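Local coordinates for protein glycosyl hydrolase (PDB 3QC2) that belongs to the glycosyl hydrolases and probably folds as a five-bladed beta-propeller, at residues 19-24 with 311-316; 59-64 with 86-91; 125-130 with 251-256; 164-169 with 175-180; 222-225 with 231-234. One frame throughout, in Å; residues are numbered along the deposited sequence.

Contact 1: 19-24 with 311-316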
# COMPACT_ATOMS: atom_id res chain seq x y z
N PHE A 19 -15.52 3.13 6.12
CA PHE A 19 -14.71 4.29 5.79
C PHE A 19 -15.54 5.18 4.89
O PHE A 19 -15.80 4.85 3.73
CB PHE A 19 -13.43 3.87 5.09
CG PHE A 19 -12.47 3.13 5.98
CD1 PHE A 19 -12.67 1.80 6.28
CD2 PHE A 19 -11.36 3.77 6.50
CE1 PHE A 19 -11.77 1.11 7.11
CE2 PHE A 19 -10.47 3.09 7.32
CZ PHE A 19 -10.68 1.76 7.62
N GLU A 20 -15.97 6.31 5.43
CA GLU A 20 -16.83 7.21 4.70
C GLU A 20 -16.02 8.30 4.00
O GLU A 20 -15.14 8.91 4.59
CB GLU A 20 -17.86 7.81 5.67
CG GLU A 20 -18.96 8.59 4.99
CD GLU A 20 -20.08 9.01 5.95
OE1 GLU A 20 -19.85 9.03 7.20
OE2 GLU A 20 -21.20 9.32 5.44
N ARG A 21 -16.34 8.52 2.73
CA ARG A 21 -15.68 9.53 1.91
C ARG A 21 -16.28 10.92 2.28
O ARG A 21 -17.47 11.14 2.09
CB ARG A 21 -15.91 9.24 0.42
CG ARG A 21 -15.43 7.85 -0.04
CD ARG A 21 -15.97 7.52 -1.41
NE ARG A 21 -15.60 6.17 -1.87
CZ ARG A 21 -16.24 5.04 -1.52
NH1 ARG A 21 -17.26 5.06 -0.67
NH2 ARG A 21 -15.83 3.87 -2.01
N PRO A 22 -15.45 11.85 2.81
CA PRO A 22 -16.00 13.17 3.17
C PRO A 22 -16.45 13.95 1.93
O PRO A 22 -15.80 13.86 0.88
CB PRO A 22 -14.83 13.88 3.86
CG PRO A 22 -13.74 12.82 4.04
CD PRO A 22 -13.99 11.79 3.02
N LYS A 23 -17.56 14.69 2.05
CA LYS A 23 -18.10 15.49 0.94
C LYS A 23 -17.11 16.56 0.41
O LYS A 23 -16.45 17.23 1.18
CB LYS A 23 -19.44 16.18 1.34
CG LYS A 23 -20.75 15.35 1.03
CD LYS A 23 -20.79 13.97 1.67
CE LYS A 23 -22.15 13.26 1.42
N ASN A 24 -17.05 16.67 -0.93
CA ASN A 24 -16.24 17.69 -1.64
C ASN A 24 -14.72 17.75 -1.35
O ASN A 24 -14.08 18.77 -1.56
CB ASN A 24 -16.87 19.07 -1.43
CG ASN A 24 -18.31 19.15 -1.95
OD1 ASN A 24 -18.69 18.43 -2.90
ND2 ASN A 24 -19.11 20.03 -1.35
N ASP A 311 -17.73 6.38 -6.40
CA ASP A 311 -17.83 7.72 -6.96
C ASP A 311 -17.05 7.89 -8.26
O ASP A 311 -16.17 7.08 -8.58
CB ASP A 311 -17.37 8.74 -5.91
CG ASP A 311 -18.26 8.73 -4.64
OD1 ASP A 311 -19.36 8.10 -4.66
OD2 ASP A 311 -17.86 9.36 -3.62
N SER A 312 -17.39 8.95 -9.00
CA SER A 312 -16.78 9.22 -10.30
C SER A 312 -15.28 9.46 -10.25
O SER A 312 -14.57 9.08 -11.18
CB SER A 312 -17.49 10.40 -11.00
OG SER A 312 -17.47 11.58 -10.20
N PHE A 313 -14.78 10.07 -9.15
CA PHE A 313 -13.31 10.33 -9.03
C PHE A 313 -12.50 9.03 -8.94
O PHE A 313 -11.30 9.03 -9.20
CB PHE A 313 -12.97 11.27 -7.84
CG PHE A 313 -13.14 10.64 -6.48
CD1 PHE A 313 -12.10 9.94 -5.88
CD2 PHE A 313 -14.34 10.77 -5.79
CE1 PHE A 313 -12.27 9.35 -4.60
CE2 PHE A 313 -14.51 10.19 -4.52
CZ PHE A 313 -13.48 9.49 -3.93
N GLU A 314 -13.17 7.93 -8.55
CA GLU A 314 -12.56 6.60 -8.48
C GLU A 314 -12.73 5.88 -9.82
O GLU A 314 -12.40 4.70 -9.95
CB GLU A 314 -13.22 5.78 -7.36
CG GLU A 314 -13.08 6.42 -5.99
CD GLU A 314 -14.01 5.85 -4.94
OE1 GLU A 314 -15.11 5.39 -5.28
OE2 GLU A 314 -13.65 5.91 -3.75
N LYS A 315 -13.26 6.61 -10.82
CA LYS A 315 -13.50 6.09 -12.18
C LYS A 315 -12.79 6.97 -13.23
O LYS A 315 -12.42 8.12 -12.95
CB LYS A 315 -15.01 6.03 -12.45
CG LYS A 315 -15.79 5.10 -11.48
CD LYS A 315 -17.30 5.25 -11.61
CE LYS A 315 -18.04 4.40 -10.58
NZ LYS A 315 -19.51 4.62 -10.59
N SER A 316 -12.61 6.42 -14.42
CA SER A 316 -11.96 7.13 -15.51
C SER A 316 -12.41 6.58 -16.86
O SER A 316 -13.23 5.66 -16.91
CB SER A 316 -10.43 7.02 -15.38
OG SER A 316 -10.01 5.66 -15.41
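R21 reaches across to E314 and D311, and these three residues supply most of the surface buried here. The arginine starts with CG beside its backbone N and then runs extended from CG to NE, which brings the NE edge of the guanidinium to the short 3-10 turn 312-314. NE, rather than either terminal nitrogen, does the gripping: R21 NE lies 2.7 Å from E314 OE2, with the N-H pointing almost straight at the oxygen (171°). The carboxylate oxygen sits in the guanidinium plane. It is met on its syn side, 25° out of the carboxylate plane; the two flat groups stand 73° apart. The pair is a single-bond salt bridge. Y340 OH also bonds E314 OE2, while R21 NH2 has a second acid, D361. The other oxygen of the glutamate serves the turn itself: E314 OE1 accepts from D311 N at 3.0 Å, and also from M310 N, which would hold the carboxylate against rotation. In the fold, probably a five-bladed beta-propeller, E20 pairs by backbone with V351 of the last strand, 346-352, and R21 anchors the same N-terminal run to the loop leading into strand 324-332. D311 approaches on another flank, where its OD2 is 3.4 Å from R21 CD. That oxygen stands 4.3 Å from R21 NE and well out of the guanidinium plane, so its help is electrostatic, with no N-H aimed at it. The F313 ring adds an apolar touch, its CZ 4.1 Å from R21 CD, with E314 CG over one face, toward the rim.

Contact 2: 59-64 with 86-91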
# COMPACT_ATOMS: atom_id res chain seq x y z
N THR A 59 1.51 8.30 6.93
CA THR A 59 2.00 8.14 8.26
C THR A 59 1.82 9.42 9.07
O THR A 59 1.32 10.42 8.56
CB THR A 59 3.50 7.70 8.24
OG1 THR A 59 3.93 7.41 9.57
CG2 THR A 59 4.38 8.79 7.63
N LEU A 60 2.20 9.36 10.34
CA LEU A 60 2.11 10.49 11.25
C LEU A 60 3.50 11.07 11.48
O LEU A 60 4.46 10.32 11.71
CB LEU A 60 1.51 10.04 12.57
CG LEU A 60 1.26 11.10 13.63
CD1 LEU A 60 0.23 12.11 13.13
CD2 LEU A 60 0.80 10.44 14.96
N TYR A 61 3.60 12.40 11.41
CA TYR A 61 4.87 13.13 11.63
C TYR A 61 4.59 14.55 12.12
O TYR A 61 3.88 15.30 11.46
CB TYR A 61 5.70 13.16 10.33
CG TYR A 61 7.06 13.86 10.44
CD1 TYR A 61 8.13 13.24 11.10
CD2 TYR A 61 7.29 15.10 9.84
CE1 TYR A 61 9.40 13.86 11.18
CE2 TYR A 61 8.55 15.73 9.91
CZ TYR A 61 9.60 15.10 10.59
OH TYR A 61 10.83 15.69 10.67
N ASN A 62 5.13 14.91 13.30
CA ASN A 62 4.96 16.25 13.88
C ASN A 62 3.51 16.71 14.00
O ASN A 62 3.18 17.84 13.65
CB ASN A 62 5.77 17.30 13.08
CG ASN A 62 7.22 17.38 13.52
OD1 ASN A 62 7.82 16.38 13.97
ND2 ASN A 62 7.80 18.58 13.40
N GLY A 63 2.65 15.83 14.50
CA GLY A 63 1.22 16.16 14.66
C GLY A 63 0.47 16.38 13.34
O GLY A 63 -0.60 16.99 13.33
N GLU A 64 1.03 15.89 12.23
CA GLU A 64 0.42 16.04 10.90
C GLU A 64 0.47 14.75 10.14
O GLU A 64 1.34 13.91 10.38
CB GLU A 64 1.17 17.09 10.09
CG GLU A 64 1.01 18.50 10.61
CD GLU A 64 1.75 19.54 9.74
OE1 GLU A 64 2.60 19.13 8.91
OE2 GLU A 64 1.48 20.75 9.91
N LEU A 86 8.35 9.35 -5.92
CA LEU A 86 7.44 9.61 -4.81
C LEU A 86 7.35 11.08 -4.45
O LEU A 86 8.37 11.73 -4.13
CB LEU A 86 7.83 8.81 -3.57
CG LEU A 86 7.97 7.29 -3.75
CD1 LEU A 86 8.22 6.65 -2.41
CD2 LEU A 86 6.75 6.68 -4.39
N GLY A 87 6.13 11.61 -4.51
CA GLY A 87 5.84 12.99 -4.14
C GLY A 87 5.60 13.03 -2.65
O GLY A 87 5.29 12.01 -2.04
N TYR A 88 5.73 14.22 -2.07
CA TYR A 88 5.57 14.43 -0.62
C TYR A 88 4.47 15.47 -0.38
O TYR A 88 4.44 16.49 -1.03
CB TYR A 88 6.91 14.93 -0.03
CG TYR A 88 6.91 15.30 1.47
CD1 TYR A 88 6.39 16.51 1.92
CD2 TYR A 88 7.49 14.44 2.42
CE1 TYR A 88 6.41 16.86 3.28
CE2 TYR A 88 7.51 14.77 3.77
CZ TYR A 88 6.98 15.98 4.20
OH TYR A 88 7.01 16.31 5.53
N ALA A 89 3.56 15.17 0.55
CA ALA A 89 2.44 16.06 0.90
C ALA A 89 2.15 15.95 2.38
O ALA A 89 2.25 14.86 2.96
CB ALA A 89 1.24 15.72 0.11
N THR A 90 1.77 17.06 2.99
CA THR A 90 1.46 17.10 4.41
C THR A 90 0.05 17.67 4.63
O THR A 90 -0.43 18.46 3.81
CB THR A 90 2.51 17.95 5.19
OG1 THR A 90 2.30 17.82 6.60
CG2 THR A 90 2.45 19.41 4.79
N SER A 91 -0.60 17.25 5.71
CA SER A 91 -1.96 17.71 6.03
C SER A 91 -2.19 17.87 7.54
O SER A 91 -1.68 17.07 8.34
CB SER A 91 -2.98 16.74 5.48
OG SER A 91 -4.30 17.11 5.87
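Y61 meets Y88 first, though lightly: Y61 CD2 is 4.5 Å from Y88 OH, the phenol end of Y88 approaching the Y61 ring at a slant. The Y88 ring, which has a cation-pi partner in K157, reaches this far because its CG lies anti to the backbone N (chi1 176°). After Y61 the chain reverses through N62 and G63, both with positive phi, and N62 folds its OD1 back over the centre of the Y61 ring. Two backbone bonds close this reversal, Y61 N to E64 O at 2.9 Å and E64 N to Y61 O at 3.0 Å. E64 then makes the main contact. Its CB rests 3.3 Å from S91 O, and its extended chain crosses T90, whose OG1 donates to E64 OE1 at 2.7 Å, from above the carboxylate plane. T90 has two conformers, so this bond is somewhat doubtful. S91 turns its hydroxyl to the following turn, at D93, G94 and H96. The arrangement is that of a two-residue beta-hairpin with a type I' turn, joining strands 52-61 and 64-72, with strand 84-91 on the far side of 64-72 in an antiparallel four-stranded sheet, probably one propeller blade.

Contact 3: 125-130 with 251-256; sequences RIAVTD and GPPAIY
R125 sets CG beside its backbone N (chi1 -72°) and then runs extended as far as NE, a path that carries the guanidinium away from its own strand to the carbonyl of G251. R125 NE donates to G251 O at 2.6 Å, a short bond but a bent one, with an N-H...O angle of 141°. The oxygen lies at the edge of the guanidinium, near its plane, while the nitrogen is tilted 33° from the plane of the carbonyl. CD follows the same course and comes 3.2 Å from G251 O. S183 OG also bonds this oxygen, and R125 NH2 takes the carbonyl of the preceding residue, C250, so the arginine straddles two successive peptides. Strand 120-128 belongs to an antiparallel sheet, strand 247-257 to a mixed one in which it runs parallel to 182-189. In what is probably a five-bladed propeller this places the contact between strands of two different sheets, its centre about 10 Å from the centre of the chain; the arginine NH1 has a long, weak ion pair with E327 beyond. Further along, P253 takes over. P253 CG touches strand 120-128, 3.7 Å from I126 O and 4.3 Å from A127 CB. The proline thus covers a backbone carbonyl and an alanine methyl together, all of it buried. I126 turns its side chain the other way, toward W159, whereas A127 and P253 both also touch T186 of strand 182-189.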
# COMPACT_ATOMS: atom_id res chain seq x y z
N ARG A 125 4.75 1.85 1.20
CA ARG A 125 4.04 1.57 2.44
C ARG A 125 5.02 1.99 3.53
O ARG A 125 6.19 1.59 3.49
CB ARG A 125 3.67 0.10 2.54
CG ARG A 125 2.56 -0.30 1.59
CD ARG A 125 2.51 -1.78 1.39
NE ARG A 125 1.44 -2.19 0.49
CZ ARG A 125 1.46 -2.09 -0.83
NH1 ARG A 125 2.51 -1.55 -1.46
NH2 ARG A 125 0.42 -2.51 -1.54
N ILE A 126 4.56 2.82 4.46
CA ILE A 126 5.41 3.34 5.52
C ILE A 126 4.87 3.02 6.91
O ILE A 126 3.69 3.21 7.19
CB ILE A 126 5.58 4.89 5.39
CG1 ILE A 126 6.30 5.25 4.06
CG2 ILE A 126 6.37 5.45 6.59
CD1 ILE A 126 6.50 6.77 3.84
N ALA A 127 5.76 2.53 7.77
CA ALA A 127 5.47 2.26 9.15
C ALA A 127 6.59 2.93 9.95
O ALA A 127 7.68 3.17 9.41
CB ALA A 127 5.43 0.77 9.41
N VAL A 128 6.32 3.26 11.21
CA VAL A 128 7.31 3.94 12.05
C VAL A 128 7.58 3.17 13.33
O VAL A 128 6.67 2.62 13.92
CB VAL A 128 6.85 5.39 12.42
CG1 VAL A 128 5.56 5.37 13.24
CG2 VAL A 128 7.98 6.15 13.19
N THR A 129 8.85 3.15 13.75
CA THR A 129 9.24 2.48 14.98
C THR A 129 8.87 3.34 16.18
O THR A 129 8.47 4.50 16.03
CB THR A 129 10.78 2.21 15.05
OG1 THR A 129 11.51 3.45 15.09
CG2 THR A 129 11.24 1.37 13.87
N ASP A 130 9.00 2.77 17.37
CA ASP A 130 8.77 3.49 18.62
C ASP A 130 9.51 4.81 18.66
O ASP A 130 8.95 5.81 19.07
CB ASP A 130 9.24 2.65 19.81
CG ASP A 130 8.19 1.72 20.32
OD1 ASP A 130 7.13 2.24 20.77
OD2 ASP A 130 8.42 0.48 20.32
N GLY A 251 -2.25 -4.47 1.46
CA GLY A 251 -2.56 -3.04 1.42
C GLY A 251 -1.66 -2.29 2.40
O GLY A 251 -0.44 -2.41 2.34
N PRO A 252 -2.26 -1.50 3.31
CA PRO A 252 -1.44 -0.78 4.28
C PRO A 252 -0.85 -1.73 5.35
O PRO A 252 -1.14 -2.93 5.33
CB PRO A 252 -2.43 0.22 4.90
CG PRO A 252 -3.74 -0.32 4.67
CD PRO A 252 -3.70 -1.23 3.49
N PRO A 253 0.00 -1.19 6.26
CA PRO A 253 0.59 -2.00 7.33
C PRO A 253 -0.48 -2.75 8.13
O PRO A 253 -1.57 -2.23 8.35
CB PRO A 253 1.30 -0.96 8.21
CG PRO A 253 1.70 0.09 7.28
CD PRO A 253 0.59 0.16 6.24
N ALA A 254 -0.15 -3.98 8.56
CA ALA A 254 -1.06 -4.80 9.35
C ALA A 254 -1.14 -4.24 10.78
O ALA A 254 -0.17 -3.69 11.28
CB ALA A 254 -0.59 -6.25 9.37
N ILE A 255 -2.32 -4.38 11.41
CA ILE A 255 -2.57 -3.85 12.77
C ILE A 255 -2.94 -4.95 13.79
O ILE A 255 -3.95 -5.65 13.64
CB ILE A 255 -3.72 -2.78 12.80
CG1 ILE A 255 -3.51 -1.69 11.74
CG2 ILE A 255 -3.84 -2.15 14.17
CD1 ILE A 255 -3.78 -2.14 10.34
N TYR A 256 -2.11 -5.06 14.83
CA TYR A 256 -2.34 -5.96 15.93
C TYR A 256 -3.37 -5.31 16.85
O TYR A 256 -3.15 -4.19 17.34
CB TYR A 256 -1.01 -6.18 16.69
CG TYR A 256 -1.07 -7.05 17.93
CD1 TYR A 256 -1.51 -6.53 19.14
CD2 TYR A 256 -0.64 -8.38 17.90
CE1 TYR A 256 -1.54 -7.33 20.32
CE2 TYR A 256 -0.67 -9.18 19.05
CZ TYR A 256 -1.12 -8.64 20.26
OH TYR A 256 -1.16 -9.41 21.40

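Contact 4: 164-169 with 175-180; sequences PAFAKA and FNLGCK
P164 O accepts from A167 N at 3.3 Å, the bond that closes a type I beta turn, and both of these turn residues carry F175 on their side chains. F175 swings its ring out with CG anti to the backbone N (chi1 -171°), which puts the ring beside the turn. A167 CB meets the ring edge near its plane, 3.6 Å from F175 CD2, and P164 CG comes in obliquely, 4.2 Å from F175 CE2. F166, inside the turn, points toward the second segment farther on, at L177 and C179. Its ring, with CG beside the backbone N, offers CD2 to both neighbours. L177 CD2 lies at a slant 4.2 Å from F166 CD2, and C179 SG stands at the ring edge, 4.0 Å from the same F166 CD2. The sulfur is 5.1 Å from the F166 centroid and 75° off the ring normal, a sulfur-aromatic contact made edge-on rather than over the face. W206 of strand 201-206 adjoins F166, L177 and C179. The loops flanking helix 169-172 are thereby drawn together, while R147 grips the F175 carbonyl and the N176 side chain. Across the two segments the pairing is apolar and aromatic: it probably rests mainly on shape and dispersion, with a sulfur-aromatic contact at the F166 edge, and the polar hold on 175-176 comes from the neighbouring arginine.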
# COMPACT_ATOMS: atom_id res chain seq x y z
N PRO A 164 16.94 -4.45 -1.96
CA PRO A 164 15.90 -5.47 -1.82
C PRO A 164 15.79 -6.04 -0.40
O PRO A 164 16.80 -6.33 0.23
CB PRO A 164 16.35 -6.55 -2.81
CG PRO A 164 17.12 -5.84 -3.83
CD PRO A 164 17.78 -4.67 -3.16
N ALA A 165 14.56 -6.21 0.07
CA ALA A 165 14.30 -6.73 1.41
C ALA A 165 14.84 -8.15 1.61
O ALA A 165 15.32 -8.49 2.70
CB ALA A 165 12.77 -6.67 1.72
N PHE A 166 14.78 -8.96 0.56
CA PHE A 166 15.21 -10.34 0.63
C PHE A 166 16.56 -10.58 -0.05
O PHE A 166 16.84 -11.68 -0.49
CB PHE A 166 14.15 -11.25 -0.03
CG PHE A 166 12.73 -11.00 0.47
CD1 PHE A 166 12.45 -10.96 1.83
CD2 PHE A 166 11.67 -10.88 -0.43
CE1 PHE A 166 11.15 -10.76 2.28
CE2 PHE A 166 10.37 -10.68 0.02
CZ PHE A 166 10.11 -10.62 1.36
N ALA A 167 17.40 -9.55 -0.09
CA ALA A 167 18.71 -9.64 -0.77
C ALA A 167 19.70 -10.65 -0.16
O ALA A 167 20.36 -11.38 -0.90
CB ALA A 167 19.36 -8.27 -0.85
N LYS A 168 19.80 -10.67 1.17
CA LYS A 168 20.78 -11.53 1.88
C LYS A 168 20.23 -12.88 2.38
O LYS A 168 20.98 -13.86 2.46
CB LYS A 168 21.37 -10.76 3.06
CG LYS A 168 22.14 -9.48 2.66
N ALA A 169 18.94 -12.92 2.71
CA ALA A 169 18.29 -14.14 3.25
C ALA A 169 18.67 -15.43 2.49
O ALA A 169 18.64 -15.48 1.25
CB ALA A 169 16.77 -13.95 3.25
N PHE A 175 17.23 -13.18 -4.12
CA PHE A 175 17.63 -11.86 -4.64
C PHE A 175 16.86 -11.52 -5.94
O PHE A 175 16.42 -10.38 -6.12
CB PHE A 175 19.14 -11.77 -4.88
CG PHE A 175 19.62 -10.38 -5.22
CD1 PHE A 175 19.65 -9.93 -6.53
CD2 PHE A 175 20.04 -9.51 -4.21
CE1 PHE A 175 20.09 -8.64 -6.84
CE2 PHE A 175 20.48 -8.21 -4.51
CZ PHE A 175 20.50 -7.78 -5.83
N ASN A 176 16.70 -12.51 -6.82
CA ASN A 176 15.98 -12.34 -8.10
C ASN A 176 14.47 -12.59 -8.01
O ASN A 176 13.79 -12.63 -9.03
CB ASN A 176 16.60 -13.25 -9.18
CG ASN A 176 18.05 -12.88 -9.51
OD1 ASN A 176 18.45 -11.71 -9.40
ND2 ASN A 176 18.83 -13.86 -9.93
N LEU A 177 13.96 -12.75 -6.80
CA LEU A 177 12.53 -13.00 -6.61
C LEU A 177 11.69 -11.78 -7.00
O LEU A 177 11.91 -10.68 -6.48
CB LEU A 177 12.23 -13.38 -5.15
CG LEU A 177 10.77 -13.65 -4.81
CD1 LEU A 177 10.25 -14.91 -5.53
CD2 LEU A 177 10.59 -13.77 -3.31
N GLY A 178 10.74 -11.98 -7.91
CA GLY A 178 9.83 -10.93 -8.31
C GLY A 178 8.83 -10.75 -7.18
O GLY A 178 8.12 -11.68 -6.84
N CYS A 179 8.80 -9.56 -6.58
CA CYS A 179 7.90 -9.33 -5.45
C CYS A 179 7.59 -7.87 -5.23
O CYS A 179 8.27 -6.99 -5.74
CB CYS A 179 8.51 -9.94 -4.17
SG CYS A 179 10.22 -9.36 -3.81
N LYS A 180 6.55 -7.64 -4.44
CA LYS A 180 6.11 -6.29 -4.12
C LYS A 180 5.09 -6.30 -2.97
O LYS A 180 4.68 -7.38 -2.50
CB LYS A 180 5.48 -5.62 -5.35
CG LYS A 180 4.35 -6.44 -6.00
CD LYS A 180 3.63 -5.67 -7.13
CE LYS A 180 4.52 -5.43 -8.35
NZ LYS A 180 3.78 -4.70 -9.45

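Contact 5: 222-225 with 231-234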
# COMPACT_ATOMS: atom_id res chain seq x y z
N TRP A 222 15.27 -8.84 5.53
CA TRP A 222 14.10 -9.68 5.80
C TRP A 222 14.31 -11.10 5.32
O TRP A 222 14.96 -11.33 4.31
CB TRP A 222 12.85 -9.09 5.17
CG TRP A 222 12.43 -7.83 5.81
CD1 TRP A 222 12.92 -6.58 5.57
CD2 TRP A 222 11.44 -7.68 6.83
NE1 TRP A 222 12.30 -5.66 6.38
CE2 TRP A 222 11.39 -6.30 7.16
CE3 TRP A 222 10.61 -8.58 7.51
CZ2 TRP A 222 10.51 -5.79 8.15
CZ3 TRP A 222 9.72 -8.07 8.50
CH2 TRP A 222 9.69 -6.68 8.80
N THR A 223 13.74 -12.04 6.07
CA THR A 223 13.83 -13.46 5.76
C THR A 223 12.40 -14.00 5.55
O THR A 223 11.60 -14.01 6.49
CB THR A 223 14.51 -14.23 6.92
OG1 THR A 223 15.78 -13.64 7.20
CG2 THR A 223 14.68 -15.70 6.56
N PRO A 224 12.07 -14.44 4.32
CA PRO A 224 10.72 -14.97 4.08
C PRO A 224 10.44 -16.23 4.87
O PRO A 224 11.36 -17.01 5.14
CB PRO A 224 10.71 -15.29 2.57
CG PRO A 224 11.93 -14.69 2.01
CD PRO A 224 12.92 -14.55 3.12
N ILE A 225 9.18 -16.41 5.27
CA ILE A 225 8.77 -17.61 6.00
C ILE A 225 8.65 -18.69 4.96
O ILE A 225 7.96 -18.52 3.95
CB ILE A 225 7.47 -17.38 6.77
CG1 ILE A 225 7.74 -16.37 7.90
CG2 ILE A 225 6.95 -18.70 7.37
CD1 ILE A 225 6.55 -16.06 8.76
N SER A 231 10.27 -23.70 -0.01
CA SER A 231 9.33 -22.91 -0.83
C SER A 231 8.70 -21.85 0.06
O SER A 231 8.70 -21.98 1.29
CB SER A 231 8.24 -23.80 -1.47
OG SER A 231 7.53 -24.55 -0.50
N LEU A 232 8.20 -20.78 -0.56
CA LEU A 232 7.56 -19.70 0.19
C LEU A 232 6.23 -20.18 0.73
O LEU A 232 5.41 -20.73 -0.01
CB LEU A 232 7.34 -18.48 -0.70
CG LEU A 232 8.59 -17.74 -1.20
CD1 LEU A 232 8.21 -16.71 -2.29
CD2 LEU A 232 9.31 -17.06 -0.04
N LYS A 233 6.01 -19.95 2.02
CA LYS A 233 4.80 -20.39 2.70
C LYS A 233 3.62 -19.46 2.40
O LYS A 233 3.63 -18.30 2.76
CB LYS A 233 5.06 -20.45 4.21
CG LYS A 233 3.96 -21.07 5.04
CD LYS A 233 4.44 -21.25 6.52
CE LYS A 233 3.48 -22.10 7.33
NZ LYS A 233 4.02 -22.44 8.69
N LYS A 234 2.61 -20.01 1.72
CA LYS A 234 1.41 -19.26 1.38
C LYS A 234 0.44 -19.25 2.58
O LYS A 234 -0.03 -20.31 3.00
CB LYS A 234 0.73 -19.90 0.16
CG LYS A 234 1.62 -19.99 -1.09
CD LYS A 234 0.99 -20.84 -2.20
CE LYS A 234 1.96 -21.00 -3.43
O HOH W 1 5.73 -16.76 3.54
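I225 and K233 meet both through the backbone and through their side chains. K233 N donates to I225 O at 3.1 Å, close to straight at 170°. A water sits beside this bond, 2.9 Å from I225 O and 2.7 Å from K233 O, and lies within bonding distance of both carbonyls, though other acceptors compete for its protons. The side-chain contact follows from the torsions. I225 CG2 is the branch that meets K233. The lysine places CG anti to its own N (chi1 -172°) and stays extended to its amine. Its first methylenes therefore pass the isoleucine, with K233 CD 3.7 Å from I225 CG2, and K233 CB rests 3.5 Å from I225 O; farther out the chain leads away from the contact. L232 works on the other flank. With CG beside the backbone N (chi1 -67°) and an extended chi2, it turns one methyl onto P224, and L232 CD2 lies 3.5 Å from P224 CB, tighter than usual carbon packing. W206 and F212 also touch this leucine, and F166 packs on the proline. The arrangement is that of a surface loop folding back on the end of the short strand 222-224, which pairs with strand 212-216 at the outer side of what is probably a propeller blade.

From the N terminus, 19-24 opens contact 1, whose long loop closes only at 311-316 and encloses all the others, tying the N-terminal run to the loop before strand 324-332. Contact 2 closes first, within the sheet of strands 52-61, 64-72 and 84-91. Contact 3 follows in series, joining strand 120-128 to strand 247-257; it touches contact 2 where T59 CB lies 4.0 Å from I126 CG2. Inside its loop lie contacts 4 and 5 in turn: contact 4 spans helix 169-172, and contact 5 folds back behind strand 222-224. These two touch, A165 O being 2.8 Å from W222 N, a probable hydrogen bond. None cross. Both lie opposite contact 1 across the chain's centre.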